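Local coordinates for adhesion and penetration protein autotransporter (Haemophilus influenzae, PDB 3SYJ) that promotes adherence to and invasion of host cells, associates with other copies of itself in bacterial aggregation, and is probably a serine protease, at residues G456-N461 / G478-N483; A499-H504 / G541-T546; H504-A509 / N549-R554. One frame throughout, in Å; residues are numbered along the deposited sequence.

How the contacts relate
All three contacts join neighbouring coils of the beta-helix in the secreted passenger domain, away from the protease active site. Contact 1 pairs strand 455-460 with strand 478-481, and contact 2, centred about 9 Å away, pairs strand 499-502 with strand 542-543; strands 478-481 and 499-502 are themselves parallel neighbours, so the four strands run in chain order across one face. Contact 3, centred about 11 Å from contact 2 and about 12 Å from contact 1, joins the turns that follow the last two strands. Contact 1 closes before the others open, whereas contacts 2 and 3 interleave and share His504. Contact 3 alone also meets Pro916 of the second subunit.

Contact 1. Residues G456-N461 / G478-N483; sequences GTVQLN and GRLDLN
A single water ties the tips of Gln459 and Asp481 together beside a parallel strand pair: it donates to Gln459 OE1, 2.8 Å from the water oxygen, and to Asp481 OD2. The two side chains lie side by side and point the same way, each with CG anti to the backbone N, while their amide and carboxylate planes stand 72° apart; Gln459 CG comes within 3.7 Å of Asp481 OD2. Lys430 also donates to Gln459 OE1. The other carboxylate oxygen, Asp481 OD1, accepts from Asn483 N at 3.0 Å in an Asx turn, the donor lying above the carboxylate plane, and from His504 N of the next coil. Where the strand ends, Asn483 swings back across the gap: its CG, anti to the backbone N (chi1 -175°), lies near the carbonyl of Leu460, and ND2 bonds to Leu460 O at 3.0 Å from above the carbonyl plane. Its OD1 takes a bond from Asn505. Four backbone bonds form the ladder itself, including Val458 N to Arg479 O at 2.7 Å. On the face carrying Val458 and Leu480, Leu480 CD1 meets Val458 CG1 at 3.9 Å and approaches Leu460 CD2; Leu460 and Leu482 run alongside each other, CD1 to CD2. Leu487 packs on all three leucines at this interior face of the beta-helix. Strand 455-460 is bonded in turn to strand 430-433, and strand 478-481 to strand 499-502, which puts the contact mid-row among parallel strands.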
loop_
_atom_site.group_PDB
_atom_site.type_symbol
_atom_site.label_atom_id
_atom_site.label_comp_id
_atom_site.label_asym_id
_atom_site.label_seq_id
_atom_site.Cartn_x
_atom_site.Cartn_y
_atom_site.Cartn_z
ATOM N N GLY A 456 -14.164 -46.226 7.932
ATOM C CA GLY A 456 -13.215 -46.922 7.078
ATOM C C GLY A 456 -12.420 -46.074 6.103
ATOM O O GLY A 456 -12.764 -44.924 5.829
ATOM N N THR A 457 -11.346 -46.666 5.578
ATOM C CA THR A 457 -10.479 -46.016 4.599
ATOM C C THR A 457 -10.021 -46.999 3.522
ATOM O O THR A 457 -9.578 -48.110 3.816
ATOM C CB THR A 457 -9.212 -45.415 5.269
ATOM O OG1 THR A 457 -9.583 -44.359 6.164
ATOM C CG2 THR A 457 -8.242 -44.868 4.222
ATOM N N VAL A 458 -10.126 -46.586 2.270
ATOM C CA VAL A 458 -9.523 -47.337 1.188
ATOM C C VAL A 458 -8.324 -46.545 0.701
ATOM O O VAL A 458 -8.457 -45.380 0.340
ATOM C CB VAL A 458 -10.505 -47.554 0.024
ATOM C CG1 VAL A 458 -9.758 -47.955 -1.226
ATOM C CG2 VAL A 458 -11.558 -48.603 0.399
ATOM N N GLN A 459 -7.158 -47.181 0.710
ATOM C CA GLN A 459 -5.907 -46.542 0.310
ATOM C C GLN A 459 -5.369 -47.211 -0.956
ATOM O O GLN A 459 -5.305 -48.441 -1.041
ATOM C CB GLN A 459 -4.884 -46.640 1.446
ATOM C CG GLN A 459 -3.465 -46.207 1.099
ATOM C CD GLN A 459 -2.503 -46.460 2.248
ATOM O OE1 GLN A 459 -2.784 -46.113 3.392
ATOM N NE2 GLN A 459 -1.364 -47.079 1.948
ATOM N N LEU A 460 -4.995 -46.400 -1.940
ATOM C CA LEU A 460 -4.519 -46.921 -3.218
ATOM C C LEU A 460 -2.998 -47.049 -3.224
ATOM O O LEU A 460 -2.282 -46.060 -3.050
ATOM C CB LEU A 460 -4.963 -46.008 -4.369
ATOM C CG LEU A 460 -6.446 -45.640 -4.446
ATOM C CD1 LEU A 460 -6.755 -44.864 -5.731
ATOM C CD2 LEU A 460 -7.305 -46.888 -4.350
ATOM N N ASN A 461 -2.509 -48.265 -3.433
ATOM C CA ASN A 461 -1.076 -48.480 -3.578
ATOM C C ASN A 461 -0.684 -48.871 -4.995
ATOM O O ASN A 461 0.409 -49.372 -5.218
ATOM C CB ASN A 461 -0.572 -49.522 -2.579
ATOM C CG ASN A 461 -0.214 -48.914 -1.235
ATOM O OD1 ASN A 461 0.586 -49.470 -0.490
ATOM N ND2 ASN A 461 -0.799 -47.761 -0.927
ATOM N N GLY A 478 -16.858 -42.782 4.146
ATOM C CA GLY A 478 -15.533 -43.131 4.631
ATOM C C GLY A 478 -14.478 -42.432 3.780
ATOM O O GLY A 478 -14.813 -41.554 2.977
ATOM N N ARG A 479 -13.213 -42.823 3.936
ATOM C CA ARG A 479 -12.116 -42.130 3.245
ATOM C C ARG A 479 -11.558 -42.929 2.089
ATOM O O ARG A 479 -11.138 -44.071 2.257
ATOM C CB ARG A 479 -10.974 -41.774 4.213
ATOM C CG ARG A 479 -11.217 -40.515 5.035
ATOM C CD ARG A 479 -10.157 -40.293 6.115
ATOM N NE ARG A 479 -10.773 -39.857 7.368
ATOM C CZ ARG A 479 -11.259 -38.637 7.575
ATOM N NH1 ARG A 479 -11.189 -37.726 6.618
ATOM N NH2 ARG A 479 -11.809 -38.320 8.732
ATOM N N LEU A 480 -11.569 -42.328 0.910
ATOM C CA LEU A 480 -10.820 -42.852 -0.216
ATOM C C LEU A 480 -9.525 -42.052 -0.267
ATOM O O LEU A 480 -9.529 -40.870 -0.625
ATOM C CB LEU A 480 -11.603 -42.698 -1.524
ATOM C CG LEU A 480 -10.815 -42.989 -2.805
ATOM C CD1 LEU A 480 -10.229 -44.392 -2.769
ATOM C CD2 LEU A 480 -11.661 -42.790 -4.066
ATOM N N ASP A 481 -8.428 -42.686 0.138
ATOM C CA ASP A 481 -7.112 -42.048 0.133
ATOM C C ASP A 481 -6.365 -42.405 -1.145
ATOM O O ASP A 481 -5.849 -43.514 -1.288
ATOM C CB ASP A 481 -6.295 -42.463 1.366
ATOM C CG ASP A 481 -4.846 -41.987 1.300
ATOM O OD1 ASP A 481 -4.577 -40.964 0.633
ATOM O OD2 ASP A 481 -3.974 -42.635 1.920
ATOM N N LEU A 482 -6.321 -41.450 -2.068
ATOM C CA LEU A 482 -5.684 -41.630 -3.364
ATOM C C LEU A 482 -4.185 -41.902 -3.249
ATOM O O LEU A 482 -3.565 -42.424 -4.179
ATOM C CB LEU A 482 -5.915 -40.389 -4.220
ATOM C CG LEU A 482 -7.386 -40.052 -4.452
ATOM C CD1 LEU A 482 -7.466 -38.857 -5.350
ATOM C CD2 LEU A 482 -8.092 -41.244 -5.071
ATOM N N ASN A 483 -3.606 -41.526 -2.112
ATOM C CA ASN A 483 -2.217 -41.836 -1.826
ATOM C C ASN A 483 -1.316 -41.591 -3.026
ATOM O O ASN A 483 -0.538 -42.464 -3.412
ATOM C CB ASN A 483 -2.096 -43.289 -1.374
ATOM C CG ASN A 483 -0.684 -43.655 -0.945
ATOM O OD1 ASN A 483 0.101 -42.789 -0.557
ATOM N ND2 ASN A 483 -0.357 -44.945 -1.015
HETATM O O HOH W 1 -4.512 -43.959 3.949
#

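Contact 2. Residues A499-H504 / G541-T546; sequences AMIVNH and GWFGET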
loop_
_atom_site.group_PDB
_atom_site.type_symbol
_atom_site.label_atom_id
_atom_site.label_comp_id
_atom_site.label_asym_id
_atom_site.label_seq_id
_atom_site.Cartn_x
_atom_site.Cartn_y
_atom_site.Cartn_z
ATOM N N ALA A 499 -18.882 -39.101 2.681
ATOM C CA ALA A 499 -17.981 -39.376 1.569
ATOM C C ALA A 499 -16.775 -38.435 1.600
ATOM O O ALA A 499 -16.934 -37.216 1.578
ATOM C CB ALA A 499 -18.718 -39.247 0.254
ATOM N N MET A 500 -15.569 -38.994 1.645
ATOM C CA MET A 500 -14.360 -38.171 1.613
ATOM C C MET A 500 -13.332 -38.686 0.635
ATOM O O MET A 500 -12.945 -39.858 0.668
ATOM C CB MET A 500 -13.732 -38.048 2.999
ATOM C CG MET A 500 -14.611 -37.328 3.993
ATOM S SD MET A 500 -13.944 -37.252 5.664
ATOM C CE MET A 500 -15.420 -36.733 6.538
ATOM N N ILE A 501 -12.890 -37.802 -0.248
ATOM C CA ILE A 501 -11.777 -38.116 -1.124
ATOM C C ILE A 501 -10.577 -37.293 -0.697
ATOM O O ILE A 501 -10.641 -36.065 -0.668
ATOM C CB ILE A 501 -12.131 -37.877 -2.580
ATOM C CG1 ILE A 501 -13.356 -38.731 -2.935
ATOM C CG2 ILE A 501 -10.932 -38.186 -3.483
ATOM C CD1 ILE A 501 -13.584 -38.890 -4.412
ATOM N N VAL A 502 -9.495 -37.980 -0.339
ATOM C CA VAL A 502 -8.318 -37.324 0.229
ATOM C C VAL A 502 -7.016 -37.866 -0.370
ATOM O O VAL A 502 -7.023 -38.840 -1.124
ATOM C CB VAL A 502 -8.260 -37.482 1.778
ATOM C CG1 VAL A 502 -9.569 -37.009 2.422
ATOM C CG2 VAL A 502 -7.955 -38.921 2.167
ATOM N N ASN A 503 -5.908 -37.211 -0.040
ATOM C CA ASN A 503 -4.577 -37.697 -0.395
ATOM C C ASN A 503 -3.662 -37.541 0.799
ATOM O O ASN A 503 -3.203 -36.439 1.088
ATOM C CB ASN A 503 -4.002 -36.938 -1.594
ATOM C CG ASN A 503 -2.586 -37.380 -1.938
ATOM O OD1 ASN A 503 -2.178 -38.491 -1.602
ATOM N ND2 ASN A 503 -1.836 -36.515 -2.619
ATOM N N HIS A 504 -3.405 -38.638 1.501
ATOM C CA HIS A 504 -2.557 -38.581 2.684
ATOM C C HIS A 504 -1.074 -38.646 2.350
ATOM O O HIS A 504 -0.237 -38.623 3.245
ATOM C CB HIS A 504 -2.916 -39.693 3.668
ATOM C CG HIS A 504 -4.214 -39.469 4.378
ATOM N ND1 HIS A 504 -4.947 -40.495 4.935
ATOM C CD2 HIS A 504 -4.917 -38.335 4.606
ATOM C CE1 HIS A 504 -6.040 -39.997 5.487
ATOM N NE2 HIS A 504 -6.048 -38.691 5.298
ATOM N N GLY A 541 -20.122 -35.099 -0.586
ATOM C CA GLY A 541 -19.030 -35.269 0.357
ATOM C C GLY A 541 -17.924 -34.228 0.324
ATOM O O GLY A 541 -18.133 -33.080 -0.088
ATOM N N TRP A 542 -16.741 -34.652 0.774
ATOM C CA TRP A 542 -15.571 -33.788 0.893
ATOM C C TRP A 542 -14.456 -34.123 -0.101
ATOM O O TRP A 542 -14.236 -35.292 -0.436
ATOM C CB TRP A 542 -15.000 -33.854 2.319
ATOM C CG TRP A 542 -15.734 -32.984 3.276
ATOM C CD1 TRP A 542 -16.844 -33.315 3.997
ATOM C CD2 TRP A 542 -15.427 -31.627 3.608
ATOM N NE1 TRP A 542 -17.247 -32.250 4.756
ATOM C CE2 TRP A 542 -16.395 -31.198 4.537
ATOM C CE3 TRP A 542 -14.431 -30.733 3.209
ATOM C CZ2 TRP A 542 -16.396 -29.912 5.080
ATOM C CZ3 TRP A 542 -14.428 -29.454 3.748
ATOM C CH2 TRP A 542 -15.409 -29.055 4.672
ATOM N N PHE A 543 -13.771 -33.080 -0.566
ATOM C CA PHE A 543 -12.498 -33.204 -1.276
ATOM C C PHE A 543 -11.408 -32.579 -0.423
ATOM O O PHE A 543 -11.408 -31.374 -0.193
ATOM C CB PHE A 543 -12.550 -32.498 -2.630
ATOM C CG PHE A 543 -13.382 -33.209 -3.649
ATOM C CD1 PHE A 543 -12.926 -34.377 -4.234
ATOM C CD2 PHE A 543 -14.618 -32.717 -4.022
ATOM C CE1 PHE A 543 -13.688 -35.044 -5.169
ATOM C CE2 PHE A 543 -15.391 -33.379 -4.967
ATOM C CZ PHE A 543 -14.924 -34.544 -5.542
ATOM N N GLY A 544 -10.488 -33.398 0.064
ATOM C CA GLY A 544 -9.442 -32.901 0.936
ATOM C C GLY A 544 -9.683 -33.374 2.353
ATOM O O GLY A 544 -10.819 -33.639 2.748
ATOM N N GLU A 545 -8.610 -33.487 3.122
ATOM C CA GLU A 545 -8.704 -33.969 4.486
ATOM C C GLU A 545 -9.055 -32.824 5.424
ATOM O O GLU A 545 -8.446 -31.755 5.365
ATOM C CB GLU A 545 -7.384 -34.614 4.904
ATOM C CG GLU A 545 -7.367 -35.098 6.340
ATOM C CD GLU A 545 -8.417 -36.160 6.608
ATOM O OE1 GLU A 545 -8.309 -37.270 6.042
ATOM O OE2 GLU A 545 -9.351 -35.881 7.388
ATOM N N THR A 546 -10.044 -33.036 6.285
ATOM C CA THR A 546 -10.423 -32.010 7.251
ATOM C C THR A 546 -9.815 -32.256 8.630
ATOM O O THR A 546 -9.720 -31.335 9.437
ATOM C CB THR A 546 -11.948 -31.912 7.407
ATOM O OG1 THR A 546 -12.493 -33.227 7.565
ATOM C CG2 THR A 546 -12.567 -31.244 6.182
#
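Glu545 reaches back to Val502 and His504 of the preceding coil through a bent side chain. Its CB rests 4.1 Å from Val502 CG1; CG, anti to the backbone N, comes near His504 NE2, and the bend at chi2 (61°) turns CD toward the imidazole edge, in the ring plane and 3.7 Å from His504 NE2. OE1 then accepts from His504 NE2 at 2.8 Å, with an angle of 166° at the hydrogen, and is met on its anti side, somewhat out of the carboxylate plane. OE2 is gripped by Arg479 in a salt bridge and by Asp547 N, so the buried carboxylate has partners at both oxygens. Val502 CG2 sits over one face of the His504 ring, toward its rim. Beside this pair runs the parallel ladder that stacks one beta-helix coil on the next, with Trp542 N bonded to Ala499 O and Ile501 N to Trp542 O. Gly544 N continues it to Ile501 O at 2.8 Å, at backbone angles suited to glycine. Met500 and Trp542 lie side by side, CG to CB at 3.9 Å. On the face of Ile501 and Phe543, Ile501 CD1 approaches Phe543 CE1 at 3.9 Å, and Tyr539 packs against both.

Contact 3. Residues H504-A509 / N549-R554; sequences HNTTQA and NKHNGR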
loop_
_atom_site.group_PDB
_atom_site.type_symbol
_atom_site.label_atom_id
_atom_site.label_comp_id
_atom_site.label_asym_id
_atom_site.label_seq_id
_atom_site.Cartn_x
_atom_site.Cartn_y
_atom_site.Cartn_z
ATOM N N HIS A 504 -3.405 -38.638 1.501
ATOM C CA HIS A 504 -2.557 -38.581 2.684
ATOM C C HIS A 504 -1.074 -38.646 2.350
ATOM O O HIS A 504 -0.237 -38.623 3.245
ATOM C CB HIS A 504 -2.916 -39.693 3.668
ATOM C CG HIS A 504 -4.214 -39.469 4.378
ATOM N ND1 HIS A 504 -4.947 -40.495 4.935
ATOM C CD2 HIS A 504 -4.917 -38.335 4.606
ATOM C CE1 HIS A 504 -6.040 -39.997 5.487
ATOM N NE2 HIS A 504 -6.048 -38.691 5.298
ATOM N N ASN A 505 -0.753 -38.740 1.064
ATOM C CA ASN A 505 0.642 -38.811 0.651
ATOM C C ASN A 505 1.304 -37.441 0.741
ATOM O O ASN A 505 0.850 -36.471 0.129
ATOM C CB ASN A 505 0.770 -39.404 -0.753
ATOM C CG ASN A 505 2.186 -39.875 -1.062
ATOM O OD1 ASN A 505 3.140 -39.090 -1.041
ATOM N ND2 ASN A 505 2.322 -41.156 -1.377
ATOM N N THR A 506 2.375 -37.377 1.522
ATOM C CA THR A 506 3.057 -36.121 1.806
ATOM C C THR A 506 3.949 -35.707 0.643
ATOM O O THR A 506 4.397 -34.562 0.560
ATOM C CB THR A 506 3.941 -36.255 3.066
ATOM O OG1 THR A 506 5.034 -37.143 2.794
ATOM C CG2 THR A 506 3.138 -36.817 4.223
ATOM N N THR A 507 4.178 -36.642 -0.268
ATOM C CA THR A 507 5.217 -36.483 -1.273
ATOM C C THR A 507 4.707 -36.393 -2.709
ATOM O O THR A 507 5.283 -35.681 -3.538
ATOM C CB THR A 507 6.228 -37.630 -1.152
ATOM O OG1 THR A 507 7.223 -37.268 -0.188
ATOM C CG2 THR A 507 6.878 -37.928 -2.487
ATOM N N GLN A 508 3.639 -37.121 -3.010
ATOM C CA GLN A 508 3.090 -37.118 -4.358
ATOM C C GLN A 508 1.695 -36.509 -4.400
ATOM O O GLN A 508 0.835 -36.870 -3.606
ATOM C CB GLN A 508 3.038 -38.540 -4.904
ATOM C CG GLN A 508 4.379 -39.099 -5.302
ATOM C CD GLN A 508 4.233 -40.277 -6.231
ATOM O OE1 GLN A 508 4.864 -40.332 -7.288
ATOM N NE2 GLN A 508 3.372 -41.222 -5.857
ATOM N N ALA A 509 1.470 -35.593 -5.334
ATOM C CA ALA A 509 0.145 -35.016 -5.522
ATOM C C ALA A 509 -0.818 -36.047 -6.112
ATOM O O ALA A 509 -0.406 -37.132 -6.523
ATOM C CB ALA A 509 0.216 -33.791 -6.411
ATOM N N ASN A 549 -5.181 -33.878 12.439
ATOM C CA ASN A 549 -4.180 -34.869 12.819
ATOM C C ASN A 549 -3.875 -35.883 11.721
ATOM O O ASN A 549 -3.148 -36.850 11.943
ATOM C CB ASN A 549 -4.564 -35.574 14.126
ATOM C CG ASN A 549 -4.221 -34.741 15.362
ATOM O OD1 ASN A 549 -4.547 -33.556 15.439
ATOM N ND2 ASN A 549 -3.560 -35.364 16.331
ATOM N N LYS A 550 -4.436 -35.655 10.537
ATOM C CA LYS A 550 -4.101 -36.457 9.370
ATOM C C LYS A 550 -3.508 -35.546 8.311
ATOM O O LYS A 550 -3.778 -34.346 8.300
ATOM C CB LYS A 550 -5.332 -37.192 8.839
ATOM C CG LYS A 550 -5.851 -38.244 9.807
ATOM C CD LYS A 550 -6.900 -39.153 9.180
ATOM C CE LYS A 550 -7.285 -40.271 10.148
ATOM N NZ LYS A 550 -8.178 -41.294 9.537
ATOM N N HIS A 551 -2.693 -36.110 7.428
ATOM C CA HIS A 551 -2.011 -35.304 6.424
ATOM C C HIS A 551 -2.919 -34.889 5.254
ATOM O O HIS A 551 -3.514 -35.727 4.572
ATOM C CB HIS A 551 -0.738 -36.012 5.932
ATOM C CG HIS A 551 0.125 -35.155 5.055
ATOM N ND1 HIS A 551 0.600 -33.922 5.453
ATOM C CD2 HIS A 551 0.594 -35.347 3.796
ATOM C CE1 HIS A 551 1.322 -33.393 4.480
ATOM N NE2 HIS A 551 1.340 -34.240 3.466
ATOM N N ASN A 552 -3.022 -33.587 5.026
ATOM C CA ASN A 552 -3.757 -33.082 3.876
ATOM C C ASN A 552 -2.813 -32.881 2.686
ATOM O O ASN A 552 -2.353 -31.771 2.426
ATOM C CB ASN A 552 -4.491 -31.783 4.233
ATOM C CG ASN A 552 -5.531 -31.389 3.196
ATOM O OD1 ASN A 552 -6.036 -32.232 2.456
ATOM N ND2 ASN A 552 -5.856 -30.099 3.139
ATOM N N GLY A 553 -2.525 -33.969 1.974
ATOM C CA GLY A 553 -1.612 -33.930 0.844
ATOM C C GLY A 553 -2.194 -33.223 -0.365
ATOM O O GLY A 553 -3.408 -33.021 -0.444
ATOM N N ARG A 554 -1.332 -32.838 -1.302
ATOM C CA ARG A 554 -1.777 -32.091 -2.474
ATOM C C ARG A 554 -2.854 -32.878 -3.205
ATOM O O ARG A 554 -2.667 -34.051 -3.517
ATOM C CB ARG A 554 -0.624 -31.804 -3.448
ATOM C CG ARG A 554 0.661 -31.256 -2.841
ATOM C CD ARG A 554 0.701 -29.730 -2.807
ATOM N NE ARG A 554 0.059 -29.118 -3.966
ATOM C CZ ARG A 554 -0.361 -27.857 -3.987
ATOM N NH1 ARG A 554 -0.197 -27.093 -2.915
ATOM N NH2 ARG A 554 -0.947 -27.359 -5.069
HETATM O O HOH W 2 1.212 -34.074 -1.329
HETATM O O HOH W 3 1.603 -32.840 0.947
#
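His504 CA directs its hydrogen at His551 O, a CA-H...O contact of 3.6 Å between two irregular turns, and a second such contact runs from Ala509 CA to Arg554 O. The same His551 O lies at the edge of the His504 ring, 3.0 Å from CD2 and near the ring plane. The Lys550 side chain runs obliquely to that of His504, with Lys550 CD 3.9 Å from His504 CE1. The His551 side chain turns back toward 504-509: CG is anti to the backbone N (chi1 -171°), and the backbone carbonyl carbon of Asn505 lies at the ring edge, in plane. Two waters bridge the turns. One donates to Asn505 O and accepts from Arg554 N, 2.8 Å from each; the other lies 2.9 Å from His551 NE2 and donates weakly to Thr506 O. Asn505 OD1 receives Thr507 N in the carbonyl plane and Gln508 N from above it, holding the loop in its bend. At the far end Ala509 CB meets Arg554 CB at 3.7 Å, while the guanidinium of Arg554 pairs with Glu630. On the second subunit, Pro916 packs on Thr506 and His551, and Gln915 accepts from Asn552 N. Turns stacked from successive coils are characteristic of the beta-helix of autotransporter passengers; here one is pinned by an Asx turn, and the pair lies at a subunit interface.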